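PDB 3GWK: ESAT-6-like protein SAG1039 from Streptococcus agalactiae serogroup V, which is of unconfirmed function but, as an ESAT-6-like homodimer of the WXG100 family, is probably exported by a specialised secretion system as in its relatives. Local coordinates for residues Ser15-Tyr20 with Gln76-Val81; Glu11-Ser16 with Asp83-Thr88. One frame throughout, in Å; residues are numbered along the deposited sequence.

Both interactions join the same two helices, 10-44 and 51-95, which form the antiparallel hairpin of the subunit. Interaction 2 (11-16 with 83-88) lies nearer the chain ends, and interaction 1 (15-20 with 76-81) is one step further into the hairpin. Because the helices run antiparallel, the order is reversed on helix 51-95. The centres of the two interactions are about 8 Å apart, and both segments on helix 10-44 contain S15 and S16. L78 and V81 pack on L13, and L79 packs on R14, so one seam runs through both. The axes lie 8.5 Å apart in interaction 1 and 10.4 Å in interaction 2. The seam passes from apolar packing to a partly buried stretch bridged by charges.

Interaction 1: Ser15-Tyr20 with Gln76-Val81; sequences SSAQKY and QQLLKV. With SO4 (sulfate ion), chain C.
A17 meets L78 and L79 where helices 10-44 and 51-95 come close together. The segment axes approach to 8.5 Å at an angle of 160°, and the CA atoms of A17 and L78 are 5.7 Å apart. At the start of segment 76-81, the end of Q77 leads away from helix 10-44, and Q77 packs on F53 of the second subunit. Its NE2 bonds D73 O and also donates a nearly straight hydrogen bond of 2.9 Å to O4 of a sulfate ion, probably from the crystallisation liquor.

L78 comes next. Its CB lies 3.9 Å from the CB of A17. Its CG is anti to the carbonyl carbon (chi1 -64°), and chi2 of 175° then sets CD1 toward helix 10-44. There CD1 sits 3.9 Å from the backbone N of A17. The same methyl is 4.2 Å from the CB of S16 and also approaches CD1 of the Y20 ring obliquely. It thus fits among S16, A17 and Y20, the first and last four residues apart. L79 follows at the border of the contact. Its CD2 packs 3.7 Å from the CB of A17, so the alanine methyl touches both leucines. K80 follows, its CE near O2 of the sulfate.

S16 OG hydrogen-bonds to E37 of the second subunit, and Y20 OH to Q38 of that chain. I41 of the second subunit packs on both Y20 and L78. A small alanine against leucines lets the helices approach closely. The arrangement is the antiparallel helical hairpin of the WXG100 fold, two of which pair as a four-helix bundle in the homodimer.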
ATOM      1  N   SER A  15      17.648   8.807  -6.709  1.00 11.98           N
ATOM      2  CA  SER A  15      17.493   7.360  -6.536  1.00 13.65           C
ATOM      3  C   SER A  15      16.468   7.072  -5.408  1.00 11.54           C
ATOM      4  O   SER A  15      15.615   6.189  -5.523  1.00 12.65           O
ATOM      5  CB  SER A  15      18.817   6.815  -6.081  1.00 17.07           C
ATOM      6  OG  SER A  15      19.690   6.842  -7.171  1.00 18.94           O
ATOM      7  N   SER A  16      16.490   7.869  -4.331  1.00 12.05           N
ATOM      8  CA  SER A  16      15.493   7.734  -3.281  1.00 11.66           C
ATOM      9  C   SER A  16      14.137   8.049  -3.804  1.00 12.49           C
ATOM     10  O   SER A  16      13.194   7.294  -3.559  1.00 12.54           O
ATOM     11  CB  SER A  16      15.883   8.598  -2.090  1.00 14.32           C
ATOM     12  OG  SER A  16      17.019   8.133  -1.411  1.00 15.46           O
ATOM     13  N   ALA A  17      14.001   9.147  -4.576  1.00 11.52           N
ATOM     14  CA  ALA A  17      12.725   9.537  -5.114  1.00 12.17           C
ATOM     15  C   ALA A  17      12.046   8.423  -5.873  1.00 10.76           C
ATOM     16  O   ALA A  17      10.864   8.214  -5.783  1.00 11.88           O
ATOM     17  CB  ALA A  17      12.897  10.787  -6.033  1.00 12.09           C
ATOM     18  N   GLN A  18      12.809   7.722  -6.696  1.00 11.29           N
ATOM     19  CA  GLN A  18      12.253   6.669  -7.516  1.00 11.20           C
ATOM     20  C   GLN A  18      11.563   5.601  -6.641  1.00 12.19           C
ATOM     21  O   GLN A  18      10.531   5.044  -7.032  1.00 11.93           O
ATOM     22  CB  GLN A  18      13.314   5.995  -8.393  1.00 12.94           C
ATOM     23  CG  GLN A  18      12.893   4.781  -9.121  1.00 14.64           C
ATOM     24  CD  GLN A  18      11.766   5.009 -10.068  1.00 19.93           C
ATOM     25  OE1 GLN A  18      11.598   6.048 -10.659  1.00 25.43           O
ATOM     26  NE2 GLN A  18      10.936   3.979 -10.197  1.00 24.57           N
ATOM     27  N   LYS A  19      12.156   5.302  -5.491  1.00 11.06           N
ATOM     28  CA  LYS A  19      11.568   4.284  -4.583  1.00 11.81           C
ATOM     29  C   LYS A  19      10.170   4.762  -4.143  1.00 12.18           C
ATOM     30  O   LYS A  19       9.250   3.963  -3.954  1.00 12.34           O
ATOM     31  CB  LYS A  19      12.495   4.051  -3.393  1.00 12.93           C
ATOM     32  CG  LYS A  19      13.900   3.559  -3.785  1.00 13.94           C
ATOM     33  CD  LYS A  19      14.892   3.561  -2.624  1.00 13.06           C
ATOM     34  CE  LYS A  19      16.318   3.605  -3.190  1.00 14.04           C
ATOM     35  NZ  LYS A  19      17.339   3.638  -2.083  1.00 14.01           N
ATOM     36  N   TYR A  20      10.045   6.079  -3.851  1.00 10.72           N
ATOM     37  CA  TYR A  20       8.782   6.592  -3.377  1.00 11.45           C
ATOM     38  C   TYR A  20       7.725   6.580  -4.472  1.00 11.48           C
ATOM     39  O   TYR A  20       6.572   6.189  -4.218  1.00 12.69           O
ATOM     40  CB  TYR A  20       8.934   8.014  -2.806  1.00 13.63           C
ATOM     41  CG  TYR A  20       9.622   8.049  -1.461  1.00 13.50           C
ATOM     42  CD1 TYR A  20      10.985   8.105  -1.372  1.00 13.33           C
ATOM     43  CD2 TYR A  20       8.890   8.042  -0.295  1.00 12.49           C
ATOM     44  CE1 TYR A  20      11.640   8.111  -0.106  1.00 13.53           C
ATOM     45  CE2 TYR A  20       9.536   8.042   0.979  1.00 13.94           C
ATOM     46  CZ  TYR A  20      10.875   8.073   1.025  1.00 13.40           C
ATOM     47  OH  TYR A  20      11.503   8.084   2.224  1.00 16.19           O
ATOM     48  N   GLN A  76       8.188  14.009  -5.552  1.00 12.19           N
ATOM     49  CA  GLN A  76       8.275  15.321  -6.212  1.00 12.44           C
ATOM     50  C   GLN A  76       9.194  16.229  -5.430  1.00 12.95           C
ATOM     51  O   GLN A  76       9.973  16.959  -6.088  1.00 14.18           O
ATOM     52  CB  GLN A  76       6.908  15.943  -6.240  1.00 15.39           C
ATOM     53  CG  GLN A  76       5.959  15.231  -7.213  1.00 16.54           C
ATOM     54  CD  GLN A  76       6.445  15.264  -8.655  1.00 19.67           C
ATOM     55  OE1 GLN A  76       6.952  16.294  -9.103  1.00 21.64           O
ATOM     56  NE2 GLN A  76       6.351  14.126  -9.362  1.00 22.44           N
ATOM     57  N   GLN A  77       9.144  16.239  -4.129  1.00 12.74           N
ATOM     58  CA  GLN A  77      10.021  17.137  -3.350  1.00 13.31           C
ATOM     59  C   GLN A  77      11.456  16.783  -3.578  1.00 13.54           C
ATOM     60  O   GLN A  77      12.286  17.675  -3.772  1.00 13.22           O
ATOM     61  CB  GLN A  77       9.746  17.063  -1.845  1.00 18.53           C
ATOM     62  CG  GLN A  77       8.348  17.368  -1.362  1.00 18.39           C
ATOM     63  CD  GLN A  77       7.798  18.507  -2.051  1.00 19.24           C
ATOM     64  OE1 GLN A  77       8.383  19.655  -2.020  1.00 21.37           O
ATOM     65  NE2 GLN A  77       6.705  18.264  -2.782  1.00 21.10           N
ATOM     66  N   LEU A  78      11.782  15.483  -3.514  1.00 12.63           N
ATOM     67  CA  LEU A  78      13.169  15.062  -3.628  1.00 12.67           C
ATOM     68  C   LEU A  78      13.705  15.385  -5.021  1.00 13.19           C
ATOM     69  O   LEU A  78      14.834  15.852  -5.177  1.00 11.64           O
ATOM     70  CB  LEU A  78      13.338  13.570  -3.360  1.00 13.43           C
ATOM     71  CG  LEU A  78      12.973  13.158  -1.923  1.00 13.72           C
ATOM     72  CD1 LEU A  78      13.070  11.691  -1.813  1.00 18.00           C
ATOM     73  CD2 LEU A  78      13.855  13.886  -0.911  1.00 18.89           C
ATOM     74  N   LEU A  79      12.899  15.188  -6.084  1.00 10.93           N
ATOM     75  CA  LEU A  79      13.314  15.539  -7.451  1.00 10.73           C
ATOM     76  C   LEU A  79      13.561  17.029  -7.563  1.00 11.20           C
ATOM     77  O   LEU A  79      14.543  17.470  -8.189  1.00 11.61           O
ATOM     78  CB  LEU A  79      12.256  15.120  -8.481  1.00 11.82           C
ATOM     79  CG  LEU A  79      12.031  13.637  -8.636  1.00 12.76           C
ATOM     80  CD1 LEU A  79      10.942  13.393  -9.656  1.00 14.99           C
ATOM     81  CD2 LEU A  79      13.324  12.911  -9.078  1.00 15.52           C
ATOM     82  N   LYS A  80      12.666  17.830  -7.012  1.00 11.40           N
ATOM     83  CA  LYS A  80      12.823  19.289  -7.122  1.00 11.68           C
ATOM     84  C   LYS A  80      14.037  19.781  -6.386  1.00 10.74           C
ATOM     85  O   LYS A  80      14.747  20.665  -6.862  1.00 11.55           O
ATOM     86  CB  LYS A  80      11.538  19.950  -6.703  1.00 12.76           C
ATOM     87  CG  LYS A  80      10.454  19.710  -7.769  1.00 15.69           C
ATOM     88  CD  LYS A  80       9.078  20.109  -7.335  1.00 18.82           C
ATOM     89  CE  LYS A  80       7.980  19.699  -8.353  1.00 24.62           C
ATOM     90  NZ  LYS A  80       8.129  20.479  -9.604  1.00 30.10           N
ATOM     91  N   VAL A  81      14.254  19.259  -5.184  1.00 10.55           N
ATOM     92  CA  VAL A  81      15.422  19.623  -4.388  1.00 10.80           C
ATOM     93  C   VAL A  81      16.708  19.198  -5.144  1.00 11.17           C
ATOM     94  O   VAL A  81      17.634  19.983  -5.194  1.00 10.89           O
ATOM     95  CB  VAL A  81      15.313  19.073  -2.996  1.00 12.26           C
ATOM     96  CG1 VAL A  81      16.611  19.202  -2.233  1.00 14.52           C
ATOM     97  CG2 VAL A  81      14.186  19.725  -2.257  1.00 14.13           C
TER
HETATM   98  S   SO4 C  98       4.957  20.563  -5.448  0.69 17.56           S
HETATM   99  O1  SO4 C  98       4.897  19.188  -6.036  0.58 19.26           O
HETATM  100  O2  SO4 C  98       6.037  21.305  -6.099  0.66 17.12           O
HETATM  101  O3  SO4 C  98       3.661  21.267  -5.576  0.64 22.62           O
HETATM  102  O4  SO4 C  98       5.248  20.476  -4.051  0.57 15.80           O

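Interaction 2: Glu11-Ser16 with Asp83-Thr88; sequences EELRSS and DIIEQT
R14 NH2 is gripped by two carboxylates of helix 51-95. It donates to D83 OD1 at 2.8 Å and to E86 OE1 at 2.9 Å. The D83 oxygen is met nearly along its C-O axis, whereas E86 OE1 is approached from above its carboxylate plane. R14 NH1 makes a straighter bond to E86 OE2, at 2.9 Å and 177°, on the syn side of that oxygen. The guanidinium therefore holds E86 end-on, one nitrogen to each oxygen, with the two planes turned 44° apart. The R14 chain is extended from CG to NE (chi3 180°), which takes NE toward helix 51-95 across the gap between axes 10.4 Å apart.

Two waters extend the network. One accepts from R14 NE and donates to D83 OD1. The other donates to E86 OE2. In the modelled conformer E11 also comes near E86, but this placement is doubtful.

Beside the salt bridges, L13 CD1 touches I85 CD1 at 3.9 Å. These side chains cross at about a right angle. L8 packs on L13, while I6 and M3 pack on I85, so the N-terminal segment adds to this apolar patch. The arrangement is an interhelical salt-bridge network flanking a buried apolar pair, at the end of the WXG100 helical hairpin where helix 10-44 begins.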
ATOM      1  N   GLU A  11      22.076  12.961  -7.178  1.00 13.09           N
ATOM      2  CA  GLU A  11      21.890  11.604  -7.683  0.53 14.27           C
ATOM      3  C   GLU A  11      21.258  10.669  -6.620  1.00 11.95           C
ATOM      4  O   GLU A  11      20.388   9.850  -6.919  1.00 12.61           O
ATOM      5  CB  GLU A  11      23.277  11.051  -8.073  0.53 15.16           C
ATOM      6  CG  GLU A  11      23.891  11.751  -9.252  0.53 22.28           C
ATOM      7  CD  GLU A  11      24.391  13.198  -9.073  0.53 23.92           C
ATOM      8  OE1 GLU A  11      24.362  13.780 -10.192  0.53 22.30           O
ATOM      9  OE2 GLU A  11      24.806  13.758  -7.958  0.53 16.56           O
ATOM     10  N   GLU A  12      21.723  10.831  -5.391  1.00 14.06           N
ATOM     11  CA  GLU A  12      21.146  10.060  -4.320  1.00 13.15           C
ATOM     12  C   GLU A  12      19.702  10.443  -4.064  1.00 12.84           C
ATOM     13  O   GLU A  12      18.854   9.593  -3.828  1.00 12.75           O
ATOM     14  CB  GLU A  12      21.931  10.193  -3.040  1.00 15.47           C
ATOM     15  CG  GLU A  12      23.287   9.461  -3.114  1.00 18.57           C
ATOM     16  CD  GLU A  12      24.161   9.691  -1.891  1.00 23.54           C
ATOM     17  OE1 GLU A  12      24.231  10.848  -1.438  1.00 20.19           O
ATOM     18  OE2 GLU A  12      24.805   8.728  -1.453  1.00 33.65           O
ATOM     19  N   LEU A  13      19.400  11.754  -4.100  1.00 12.21           N
ATOM     20  CA  LEU A  13      18.051  12.223  -3.925  1.00 12.55           C
ATOM     21  C   LEU A  13      17.134  11.612  -5.023  1.00 10.90           C
ATOM     22  O   LEU A  13      16.041  11.171  -4.744  1.00 11.86           O
ATOM     23  CB  LEU A  13      18.006  13.738  -3.975  1.00 12.15           C
ATOM     24  CG  LEU A  13      18.586  14.436  -2.766  1.00 12.61           C
ATOM     25  CD1 LEU A  13      18.908  15.892  -3.039  1.00 13.41           C
ATOM     26  CD2 LEU A  13      17.678  14.334  -1.618  1.00 15.65           C
ATOM     27  N   ARG A  14      17.604  11.560  -6.275  1.00 11.28           N
ATOM     28  CA  ARG A  14      16.843  11.003  -7.374  1.00 10.87           C
ATOM     29  C   ARG A  14      16.627   9.506  -7.216  1.00 10.90           C
ATOM     30  O   ARG A  14      15.551   8.981  -7.478  1.00 11.11           O
ATOM     31  CB  ARG A  14      17.539  11.352  -8.699  1.00 11.32           C
ATOM     32  CG  ARG A  14      17.390  12.834  -9.009  1.00 10.46           C
ATOM     33  CD  ARG A  14      18.328  13.240 -10.126  1.00 13.06           C
ATOM     34  NE  ARG A  14      18.141  14.677 -10.395  1.00 12.27           N
ATOM     35  CZ  ARG A  14      19.121  15.487 -10.745  1.00 13.18           C
ATOM     36  NH1 ARG A  14      20.335  15.030 -10.937  1.00 14.88           N
ATOM     37  NH2 ARG A  14      18.851  16.786 -10.874  1.00 13.80           N
ATOM     38  N   SER A  15      17.648   8.807  -6.709  1.00 11.98           N
ATOM     39  CA  SER A  15      17.493   7.360  -6.536  1.00 13.65           C
ATOM     40  C   SER A  15      16.468   7.072  -5.408  1.00 11.54           C
ATOM     41  O   SER A  15      15.615   6.189  -5.523  1.00 12.65           O
ATOM     42  CB  SER A  15      18.817   6.815  -6.081  1.00 17.07           C
ATOM     43  OG  SER A  15      19.690   6.842  -7.171  1.00 18.94           O
ATOM     44  N   SER A  16      16.490   7.869  -4.331  1.00 12.05           N
ATOM     45  CA  SER A  16      15.493   7.734  -3.281  1.00 11.66           C
ATOM     46  C   SER A  16      14.137   8.049  -3.804  1.00 12.49           C
ATOM     47  O   SER A  16      13.194   7.294  -3.559  1.00 12.54           O
ATOM     48  CB  SER A  16      15.883   8.598  -2.090  1.00 14.32           C
ATOM     49  OG  SER A  16      17.019   8.133  -1.411  1.00 15.46           O
ATOM     50  N   ASP A  83      17.158  18.981  -8.323  1.00  9.75           N
ATOM     51  CA  ASP A  83      17.418  19.913  -9.422  1.00 10.61           C
ATOM     52  C   ASP A  83      17.982  21.221  -8.921  1.00 10.23           C
ATOM     53  O   ASP A  83      18.894  21.824  -9.502  1.00 10.77           O
ATOM     54  CB  ASP A  83      16.123  20.228 -10.172  1.00 12.79           C
ATOM     55  CG  ASP A  83      15.704  19.135 -11.150  1.00 15.05           C
ATOM     56  OD1 ASP A  83      16.511  18.267 -11.419  1.00 16.59           O
ATOM     57  OD2 ASP A  83      14.573  19.190 -11.618  1.00 16.39           O
ATOM     58  N   ILE A  84      17.447  21.715  -7.799  1.00  9.90           N
ATOM     59  CA  ILE A  84      17.960  22.999  -7.240  1.00 10.46           C
ATOM     60  C   ILE A  84      19.407  22.851  -6.796  1.00  9.93           C
ATOM     61  O   ILE A  84      20.243  23.757  -7.042  1.00 10.15           O
ATOM     62  CB  ILE A  84      17.069  23.477  -6.082  1.00 10.45           C
ATOM     63  CG1 ILE A  84      15.678  23.880  -6.610  1.00 12.29           C
ATOM     64  CG2 ILE A  84      17.702  24.613  -5.343  1.00 13.06           C
ATOM     65  CD1 ILE A  84      14.605  23.933  -5.551  1.00 13.03           C
ATOM     66  N   ILE A  85      19.728  21.749  -6.156  1.00  9.80           N
ATOM     67  CA  ILE A  85      21.104  21.548  -5.722  1.00 10.47           C
ATOM     68  C   ILE A  85      22.031  21.410  -6.945  1.00 11.45           C
ATOM     69  O   ILE A  85      23.123  22.019  -6.972  1.00 10.70           O
ATOM     70  CB  ILE A  85      21.253  20.351  -4.783  1.00 11.48           C
ATOM     71  CG1 ILE A  85      20.474  20.636  -3.510  1.00 13.41           C
ATOM     72  CG2 ILE A  85      22.694  20.030  -4.499  1.00 12.80           C
ATOM     73  CD1 ILE A  85      20.410  19.459  -2.524  1.00 15.77           C
ATOM     74  N   GLU A  86      21.656  20.616  -7.931  1.00 11.44           N
ATOM     75  CA  GLU A  86      22.505  20.446  -9.109  1.00 11.88           C
ATOM     76  C   GLU A  86      22.758  21.793  -9.803  1.00 11.06           C
ATOM     77  O   GLU A  86      23.909  22.088 -10.197  1.00 11.11           O
ATOM     78  CB  GLU A  86      21.819  19.505 -10.050  1.00 12.70           C
ATOM     79  CG  GLU A  86      22.595  19.210 -11.291  1.00 15.29           C
ATOM     80  CD  GLU A  86      21.927  18.007 -11.967  1.00 21.86           C
ATOM     81  OE1 GLU A  86      20.827  18.230 -12.412  1.00 18.84           O
ATOM     82  OE2 GLU A  86      22.400  16.840 -11.778  1.00 33.19           O
ATOM     83  N   GLN A  87      21.768  22.659  -9.874  1.00  9.98           N
ATOM     84  CA  GLN A  87      21.951  23.977 -10.488  1.00 10.55           C
ATOM     85  C   GLN A  87      22.863  24.875  -9.662  1.00 10.08           C
ATOM     86  O   GLN A  87      23.582  25.699 -10.193  1.00 10.96           O
ATOM     87  CB  GLN A  87      20.609  24.653 -10.687  1.00 12.30           C
ATOM     88  CG  GLN A  87      20.678  25.907 -11.472  1.00 14.19           C
ATOM     89  CD  GLN A  87      21.196  25.680 -12.893  1.00 15.80           C
ATOM     90  OE1 GLN A  87      20.641  24.880 -13.648  1.00 19.23           O
ATOM     91  NE2 GLN A  87      22.305  26.359 -13.249  1.00 16.69           N
ATOM     92  N   THR A  88      22.825  24.675  -8.348  1.00 10.25           N
ATOM     93  CA  THR A  88      23.707  25.398  -7.436  1.00 10.78           C
ATOM     94  C   THR A  88      25.165  25.044  -7.740  1.00 10.88           C
ATOM     95  O   THR A  88      26.036  25.907  -7.811  1.00 11.69           O
ATOM     96  CB  THR A  88      23.389  25.094  -5.982  1.00 12.08           C
ATOM     97  OG1 THR A  88      22.012  25.398  -5.727  1.00 11.97           O
ATOM     98  CG2 THR A  88      24.251  25.950  -5.058  1.00 12.75           C
TER
HETATM   99  O   HOH W   1      24.502  16.254 -10.082  0.86 28.58           O
HETATM  100  O   HOH W   2      15.556  15.790 -10.217  1.00 14.46           O